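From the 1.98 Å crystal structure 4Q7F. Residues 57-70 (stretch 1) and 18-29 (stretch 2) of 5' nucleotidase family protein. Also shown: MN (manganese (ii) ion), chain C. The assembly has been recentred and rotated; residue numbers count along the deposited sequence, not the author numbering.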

# COMPACT_ATOMS: atom_id res chain seq x y z
N GLN A 57 -17.45 17.92 12.55
CA GLN A 57 -17.96 19.26 12.36
C GLN A 57 -18.91 19.36 11.16
O GLN A 57 -19.97 19.94 11.27
CB GLN A 57 -16.83 20.28 12.23
CG GLN A 57 -16.04 20.42 13.51
CD GLN A 57 -15.01 21.52 13.47
OE1 GLN A 57 -14.98 22.38 14.35
NE2 GLN A 57 -14.16 21.50 12.46
N ASP A 58 -18.52 18.80 10.02
CA ASP A 58 -19.33 18.91 8.79
C ASP A 58 -20.65 18.15 8.73
O ASP A 58 -21.56 18.53 7.99
CB ASP A 58 -18.50 18.37 7.62
CG ASP A 58 -19.10 18.73 6.27
OD1 ASP A 58 -18.95 19.89 5.88
OD2 ASP A 58 -19.68 17.86 5.58
N ARG A 59 -20.73 17.03 9.44
CA ARG A 59 -21.87 16.13 9.32
C ARG A 59 -23.13 16.65 9.99
O ARG A 59 -24.24 16.24 9.63
CB ARG A 59 -21.50 14.74 9.89
CG ARG A 59 -21.36 14.72 11.40
CD ARG A 59 -20.80 13.40 11.92
NE ARG A 59 -21.57 12.23 11.49
CZ ARG A 59 -21.43 11.01 11.99
NH1 ARG A 59 -20.54 10.76 12.96
NH2 ARG A 59 -22.19 10.03 11.52
N ARG A 60 -22.97 17.57 10.95
CA ARG A 60 -24.08 18.11 11.70
C ARG A 60 -25.17 18.79 10.83
O ARG A 60 -26.32 18.80 11.20
CB ARG A 60 -23.55 19.06 12.78
CG ARG A 60 -24.60 19.55 13.76
CD ARG A 60 -24.00 20.55 14.74
NE ARG A 60 -25.02 21.18 15.59
CZ ARG A 60 -25.83 22.15 15.18
NH1 ARG A 60 -26.72 22.66 16.03
NH2 ARG A 60 -25.78 22.60 13.93
N GLN A 61 -24.79 19.34 9.66
CA GLN A 61 -25.76 20.01 8.78
C GLN A 61 -26.73 19.05 8.07
O GLN A 61 -27.79 19.48 7.60
CB GLN A 61 -25.03 20.83 7.71
CG GLN A 61 -24.23 20.00 6.74
CD GLN A 61 -23.47 20.83 5.73
OE1 GLN A 61 -24.06 21.56 4.93
NE2 GLN A 61 -22.16 20.69 5.72
N TYR A 62 -26.39 17.78 7.98
CA TYR A 62 -27.23 16.80 7.30
C TYR A 62 -28.22 16.14 8.23
O TYR A 62 -28.02 16.13 9.44
CB TYR A 62 -26.34 15.79 6.59
CG TYR A 62 -25.45 16.46 5.59
CD1 TYR A 62 -25.97 16.96 4.41
CD2 TYR A 62 -24.10 16.65 5.83
CE1 TYR A 62 -25.17 17.60 3.48
CE2 TYR A 62 -23.28 17.29 4.91
CZ TYR A 62 -23.83 17.76 3.73
OH TYR A 62 -23.04 18.40 2.82
N ASP A 63 -29.30 15.60 7.68
CA ASP A 63 -30.34 14.95 8.49
C ASP A 63 -29.79 13.68 9.16
O ASP A 63 -30.15 13.37 10.29
CB ASP A 63 -31.55 14.60 7.63
CG ASP A 63 -32.23 15.83 7.04
OD1 ASP A 63 -32.09 16.95 7.59
OD2 ASP A 63 -32.93 15.68 6.04
N GLN A 64 -28.92 12.97 8.45
CA GLN A 64 -28.28 11.77 8.97
C GLN A 64 -27.06 11.52 8.11
O GLN A 64 -26.97 12.02 6.99
CB GLN A 64 -29.21 10.55 8.98
CG GLN A 64 -29.80 10.18 7.64
CD GLN A 64 -30.84 9.08 7.78
OE1 GLN A 64 -30.61 8.07 8.45
NE2 GLN A 64 -31.97 9.26 7.16
N SER A 65 -26.13 10.76 8.67
CA SER A 65 -24.88 10.48 7.99
C SER A 65 -24.23 9.22 8.49
O SER A 65 -24.44 8.80 9.65
CB SER A 65 -23.91 11.63 8.24
OG SER A 65 -23.52 11.68 9.60
N PHE A 66 -23.39 8.66 7.60
CA PHE A 66 -22.64 7.45 7.84
C PHE A 66 -21.14 7.71 7.63
O PHE A 66 -20.74 8.54 6.79
CB PHE A 66 -23.12 6.31 6.93
CG PHE A 66 -24.40 5.70 7.38
CD1 PHE A 66 -25.61 6.36 7.17
CD2 PHE A 66 -24.42 4.45 8.00
CE1 PHE A 66 -26.80 5.79 7.58
CE2 PHE A 66 -25.61 3.89 8.42
CZ PHE A 66 -26.80 4.56 8.21
N LYS A 67 -20.35 6.99 8.42
CA LYS A 67 -18.89 7.11 8.45
C LYS A 67 -18.28 5.73 8.14
O LYS A 67 -18.58 4.71 8.78
CB LYS A 67 -18.51 7.70 9.81
CG LYS A 67 -17.05 7.98 10.05
CD LYS A 67 -16.82 9.13 11.04
CE LYS A 67 -17.45 8.95 12.40
NZ LYS A 67 -16.88 9.90 13.40
N ILE A 68 -17.39 5.73 7.13
CA ILE A 68 -16.81 4.53 6.57
C ILE A 68 -15.29 4.55 6.46
O ILE A 68 -14.71 5.58 6.13
CB ILE A 68 -17.32 4.38 5.11
CG1 ILE A 68 -18.85 4.39 5.10
CG2 ILE A 68 -16.73 3.15 4.41
CD1 ILE A 68 -19.50 4.49 3.74
N ASP A 69 -14.67 3.44 6.82
CA ASP A 69 -13.23 3.22 6.56
C ASP A 69 -13.13 2.20 5.43
O ASP A 69 -13.66 1.10 5.53
CB ASP A 69 -12.43 2.75 7.77
CG ASP A 69 -10.95 2.55 7.43
OD1 ASP A 69 -10.66 1.52 6.79
OD2 ASP A 69 -10.10 3.43 7.77
N ASN A 70 -12.43 2.55 4.35
CA ASN A 70 -12.39 1.67 3.18
C ASN A 70 -11.12 0.85 3.00
O ASN A 70 -10.70 0.54 1.85
CB ASN A 70 -12.70 2.47 1.90
CG ASN A 70 -12.97 1.57 0.69
OD1 ASN A 70 -13.68 0.55 0.80
ND2 ASN A 70 -12.40 1.92 -0.46
MN MN C . -3.02 1.53 0.69
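Stretch 2, residues 18-29: SNIAFYVVSDVH

Residues 19-25 of stretch 2 pair as a parallel strand with the second half of stretch 1, held by a backbone hydrogen-bond ladder and tied at the start by side-chain-to-backbone bonds. Residues 19-25 are extended and run in the same direction as residues 65-69. The two axes make an angle of 12° and approach to 4.7 Å. The register pairs Ser65 with Ala21, Phe66 with Phe22, Lys67 with Tyr23, Ile68 with Val24 and Asp69 with Val25.

As parallel pairing requires, alternate residues of stretch 2 bond on both sides of their partner. Ala21 N donates to Gln64 O (3.0 Å), and Ala21 O accepts from Phe66 N (2.9 Å). Tyr23 N reaches Phe66 O and Tyr23 O takes Ile68 N, both at 2.8 Å. Val25 N bonds Ile68 O (3.0 Å) and Val25 O bonds Asn70 N (2.8 Å).

Before the ladder, Asn19 and Asp63 bond reciprocally: Asn19 N to Asp63 OD2 is 2.9 Å, Asp63 N to Asn19 OD1 2.8 Å.

On one face, Ala21 CB sits over the Tyr62 ring, 3.6 Å from Tyr62 CD2. Tyr23 shares this face; its OH donates to Asp58 OD2 (2.6 Å). On the other face, Phe66 CB lies 4.1 Å from Phe22 CD2, their rings barely overlapping. Ile68 CB packs 4.1 Å from Val24 CB.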

# COMPACT_ATOMS: atom_id res chain seq x y z
N SER A 18 -35.35 15.67 2.33
CA SER A 18 -34.46 15.08 3.37
C SER A 18 -33.17 14.58 2.73
O SER A 18 -33.12 14.36 1.51
CB SER A 18 -35.18 13.95 4.09
OG SER A 18 -35.70 13.03 3.15
N ASN A 19 -32.13 14.39 3.53
CA ASN A 19 -30.86 13.99 2.95
C ASN A 19 -30.02 13.07 3.83
O ASN A 19 -30.36 12.81 4.99
CB ASN A 19 -30.08 15.24 2.57
CG ASN A 19 -29.73 16.10 3.77
OD1 ASN A 19 -29.48 15.59 4.87
ND2 ASN A 19 -29.66 17.40 3.56
N ILE A 20 -28.90 12.60 3.27
CA ILE A 20 -28.03 11.71 3.97
C ILE A 20 -26.65 11.82 3.39
O ILE A 20 -26.45 11.78 2.16
CB ILE A 20 -28.54 10.25 3.91
CG1 ILE A 20 -27.56 9.30 4.63
CG2 ILE A 20 -28.78 9.82 2.46
CD1 ILE A 20 -27.99 7.85 4.61
N ALA A 21 -25.68 11.97 4.28
CA ALA A 21 -24.30 12.10 3.84
C ALA A 21 -23.47 10.90 4.19
O ALA A 21 -23.57 10.36 5.30
CB ALA A 21 -23.67 13.37 4.42
N PHE A 22 -22.63 10.51 3.23
CA PHE A 22 -21.70 9.43 3.37
C PHE A 22 -20.29 9.97 3.39
O PHE A 22 -19.88 10.62 2.45
CB PHE A 22 -21.84 8.44 2.21
CG PHE A 22 -23.10 7.65 2.23
CD1 PHE A 22 -24.24 8.13 1.60
CD2 PHE A 22 -23.16 6.41 2.86
CE1 PHE A 22 -25.40 7.39 1.60
CE2 PHE A 22 -24.32 5.67 2.86
CZ PHE A 22 -25.45 6.16 2.24
N TYR A 23 -19.58 9.72 4.48
CA TYR A 23 -18.20 10.14 4.64
C TYR A 23 -17.28 8.93 4.63
O TYR A 23 -17.52 7.93 5.33
CB TYR A 23 -18.01 10.82 6.00
CG TYR A 23 -18.75 12.09 6.13
CD1 TYR A 23 -18.18 13.28 5.69
CD2 TYR A 23 -20.04 12.13 6.69
CE1 TYR A 23 -18.84 14.47 5.79
CE2 TYR A 23 -20.71 13.33 6.81
CZ TYR A 23 -20.10 14.49 6.36
OH TYR A 23 -20.74 15.67 6.45
N VAL A 24 -16.19 9.03 3.89
CA VAL A 24 -15.29 7.93 3.81
C VAL A 24 -13.83 8.35 3.88
O VAL A 24 -13.45 9.37 3.31
CB VAL A 24 -15.54 7.07 2.53
CG1 VAL A 24 -15.58 7.93 1.28
CG2 VAL A 24 -14.48 5.97 2.39
N VAL A 25 -13.07 7.58 4.66
CA VAL A 25 -11.62 7.68 4.70
C VAL A 25 -11.14 6.34 4.13
O VAL A 25 -11.84 5.30 4.23
CB VAL A 25 -11.03 7.94 6.10
CG1 VAL A 25 -11.35 9.35 6.53
CG2 VAL A 25 -11.52 6.93 7.13
N SER A 26 -9.99 6.37 3.48
CA SER A 26 -9.43 5.15 2.91
C SER A 26 -7.93 5.23 3.00
O SER A 26 -7.35 6.32 2.97
CB SER A 26 -9.83 4.98 1.43
OG SER A 26 -9.43 3.72 0.92
N ASP A 27 -7.31 4.06 3.14
CA ASP A 27 -5.86 3.97 3.22
C ASP A 27 -5.26 4.92 4.25
O ASP A 27 -4.31 5.66 3.98
CB ASP A 27 -5.27 4.16 1.82
CG ASP A 27 -5.82 3.16 0.79
OD1 ASP A 27 -6.94 3.35 0.25
OD2 ASP A 27 -5.09 2.21 0.43
N VAL A 28 -5.86 4.94 5.44
CA VAL A 28 -5.38 5.75 6.54
C VAL A 28 -3.99 5.28 6.95
O VAL A 28 -3.11 6.09 7.33
CB VAL A 28 -6.36 5.72 7.70
CG1 VAL A 28 -5.80 6.53 8.86
CG2 VAL A 28 -7.68 6.28 7.20
N HIS A 29 -3.81 3.96 6.85
CA HIS A 29 -2.53 3.30 7.05
C HIS A 29 -1.87 3.50 8.40
O HIS A 29 -0.65 3.55 8.50
CB HIS A 29 -1.56 3.67 5.91
CG HIS A 29 -1.73 2.84 4.68
ND1 HIS A 29 -1.46 1.50 4.65
CD2 HIS A 29 -2.09 3.18 3.41
CE1 HIS A 29 -1.65 1.03 3.43
NE2 HIS A 29 -2.03 2.03 2.66
O HOH W 1 -29.16 19.54 5.51
O HOH W 2 -7.96 3.19 6.25
O HOH W 3 -2.69 0.35 -1.22
O HOH W 4 -0.71 0.84 0.31